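Local coordinates for protein putative HTH-type transcriptional regulator ybaQ (Escherichia coli, PDB 2EBY) that probably binds DNA through a Cro/C1-type helix-turn-helix domain and may thereby regulate transcription, at residues D13-E18 and S42-N47. Residues are numbered along the deposited sequence; the frame is centred on the assembly and turned at random.
Sequences DILLYE and SALINN
Ile-45 lays its two branches over the leucine pair Leu-15 and Leu-16, one branch for each leucine, and is the residue of 42-47 on which most of this contact rests. Its CG1 meets the CD2 methyl of Leu-15 at 4.0 Å, while its CG2 reaches the CD2 methyl of Leu-16 at 4.1 Å. The division of labour follows from the first torsion (chi1 -69°): CG1 stands beside the backbone N and CG2 beside the carbonyl carbon, which spreads the branches over neighbouring side chains of helix 11-20. Both leucines run at roughly a right angle to the isoleucine, so that a leucine methyl meets a single branch carbon of the isoleucine, rather than whole side chains lying alongside. Leu-15 and Leu-16 share one conformation, with CG swung beside the carbonyl carbon (chi1 177° in Leu-15), and each presents CD2 to the other helix.

The same methyl of Leu-15 also meets Leu-44, CD2 to CD2 at 4.2 Å, and so touches two consecutive residues of helix 38-45. Leu-15 and Leu-44 are buried, whereas Leu-16 and Ile-45 remain partly exposed, and CD2 of Leu-16 additionally lies over one face of the Tyr-17 ring, near its rim. No hydrogen bond joins the segments; the touching pairs are all apolar, and the contact is modest, burying 212 Å² in all. Immediately beyond it, helix 38-45 ends in a Schellman motif at Asn-47, whose N bonds to the O of Leu-44.

Helix 38-45 forms the second helix of the predicted helix-turn-helix, probably the DNA-recognition helix as in Cro/C1-type relatives, and this packing sets its C-terminal turn against helix 11-20. Leu-30 and Ile-27 of helix 27-34 extend the apolar contacts of Leu-15 and Ile-45, respectively, while helix 53-63 adds Phe-63 against Leu-15 and Met-55 and Leu-59 against Leu-44.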
loop_
_atom_site.group_PDB
_atom_site.type_symbol
_atom_site.label_atom_id
_atom_site.label_comp_id
_atom_site.label_asym_id
_atom_site.label_seq_id
_atom_site.Cartn_x
_atom_site.Cartn_y
_atom_site.Cartn_z
ATOM N N ASP A 13 0.794 -17.233 -0.429
ATOM C CA ASP A 13 0.384 -18.456 -1.113
ATOM C C ASP A 13 1.132 -18.612 -2.431
ATOM O O ASP A 13 1.570 -19.708 -2.782
ATOM C CB ASP A 13 -1.127 -18.457 -1.372
ATOM C CG ASP A 13 -1.942 -18.593 -0.095
ATOM O OD1 ASP A 13 -1.415 -19.132 0.905
ATOM O OD2 ASP A 13 -3.119 -18.172 -0.096
ATOM N N ILE A 14 1.280 -17.513 -3.163
ATOM C CA ILE A 14 1.992 -17.558 -4.432
ATOM C C ILE A 14 3.426 -18.003 -4.171
ATOM O O ILE A 14 3.981 -18.821 -4.904
ATOM C CB ILE A 14 2.018 -16.174 -5.118
ATOM C CG1 ILE A 14 0.593 -15.738 -5.479
ATOM C CG2 ILE A 14 2.891 -16.225 -6.356
ATOM C CD1 ILE A 14 -0.117 -16.655 -6.465
ATOM N N LEU A 15 4.020 -17.456 -3.115
ATOM C CA LEU A 15 5.390 -17.780 -2.756
ATOM C C LEU A 15 5.533 -19.257 -2.386
ATOM O O LEU A 15 6.413 -19.954 -2.889
ATOM C CB LEU A 15 5.837 -16.898 -1.587
ATOM C CG LEU A 15 7.239 -17.142 -1.031
ATOM C CD1 LEU A 15 8.265 -16.897 -2.120
ATOM C CD2 LEU A 15 7.488 -16.225 0.169
ATOM N N LEU A 16 4.650 -19.731 -1.515
ATOM C CA LEU A 16 4.680 -21.117 -1.064
ATOM C C LEU A 16 4.281 -22.143 -2.129
ATOM O O LEU A 16 5.046 -23.057 -2.431
ATOM C CB LEU A 16 3.776 -21.287 0.160
ATOM C CG LEU A 16 3.772 -22.657 0.855
ATOM C CD1 LEU A 16 5.173 -22.975 1.375
ATOM C CD2 LEU A 16 2.770 -22.658 2.004
ATOM N N TYR A 17 3.091 -21.986 -2.701
ATOM C CA TYR A 17 2.601 -22.938 -3.694
ATOM C C TYR A 17 3.130 -22.812 -5.119
ATOM O O TYR A 17 3.019 -23.756 -5.894
ATOM C CB TYR A 17 1.068 -22.931 -3.712
ATOM C CG TYR A 17 0.450 -23.288 -2.375
ATOM C CD1 TYR A 17 0.868 -24.421 -1.677
ATOM C CD2 TYR A 17 -0.526 -22.481 -1.793
ATOM C CE1 TYR A 17 0.326 -24.747 -0.435
ATOM C CE2 TYR A 17 -1.079 -22.800 -0.548
ATOM C CZ TYR A 17 -0.641 -23.931 0.127
ATOM O OH TYR A 17 -1.164 -24.245 1.363
ATOM N N GLU A 18 3.714 -21.673 -5.474
ATOM C CA GLU A 18 4.234 -21.509 -6.830
ATOM C C GLU A 18 5.741 -21.309 -6.957
ATOM O O GLU A 18 6.270 -21.261 -8.068
ATOM C CB GLU A 18 3.519 -20.360 -7.540
ATOM C CG GLU A 18 2.152 -20.732 -8.091
ATOM C CD GLU A 18 1.559 -19.640 -8.960
ATOM O OE1 GLU A 18 2.282 -19.107 -9.834
ATOM O OE2 GLU A 18 0.367 -19.322 -8.779
ATOM N N SER A 42 8.196 -16.491 7.290
ATOM C CA SER A 42 7.070 -17.249 7.810
ATOM C C SER A 42 5.854 -16.347 8.029
ATOM O O SER A 42 4.723 -16.757 7.775
ATOM C CB SER A 42 7.451 -17.937 9.125
ATOM O OG SER A 42 6.332 -18.618 9.676
ATOM N N ALA A 43 6.083 -15.123 8.500
ATOM C CA ALA A 43 4.981 -14.191 8.725
ATOM C C ALA A 43 4.379 -13.731 7.400
ATOM O O ALA A 43 3.184 -13.467 7.318
ATOM C CB ALA A 43 5.460 -12.986 9.518
ATOM N N LEU A 44 5.211 -13.609 6.373
ATOM C CA LEU A 44 4.725 -13.197 5.063
ATOM C C LEU A 44 3.826 -14.293 4.512
ATOM O O LEU A 44 2.715 -14.035 4.076
ATOM C CB LEU A 44 5.893 -12.964 4.103
ATOM C CG LEU A 44 5.490 -12.684 2.650
ATOM C CD1 LEU A 44 4.568 -11.473 2.600
ATOM C CD2 LEU A 44 6.730 -12.454 1.803
ATOM N N ILE A 45 4.323 -15.523 4.549
ATOM C CA ILE A 45 3.590 -16.681 4.057
ATOM C C ILE A 45 2.242 -16.887 4.741
ATOM O O ILE A 45 1.269 -17.273 4.093
ATOM C CB ILE A 45 4.434 -17.956 4.228
ATOM C CG1 ILE A 45 5.623 -17.907 3.273
ATOM C CG2 ILE A 45 3.582 -19.190 3.988
ATOM C CD1 ILE A 45 6.444 -19.162 3.264
ATOM N N ASN A 46 2.177 -16.624 6.042
ATOM C CA ASN A 46 0.935 -16.812 6.775
ATOM C C ASN A 46 0.066 -15.575 6.856
ATOM O O ASN A 46 -0.967 -15.583 7.517
ATOM C CB ASN A 46 1.233 -17.333 8.174
ATOM C CG ASN A 46 1.891 -18.685 8.145
ATOM O OD1 ASN A 46 2.997 -18.865 8.655
ATOM N ND2 ASN A 46 1.219 -19.650 7.529
ATOM N N ASN A 47 0.502 -14.511 6.188
ATOM C CA ASN A 47 -0.247 -13.260 6.138
ATOM C C ASN A 47 -0.424 -12.548 7.482
ATOM O O ASN A 47 -1.455 -11.921 7.729
ATOM C CB ASN A 47 -1.614 -13.513 5.482
ATOM C CG ASN A 47 -2.268 -12.233 4.981
ATOM O OD1 ASN A 47 -1.585 -11.325 4.506
ATOM N ND2 ASN A 47 -3.595 -12.163 5.072
#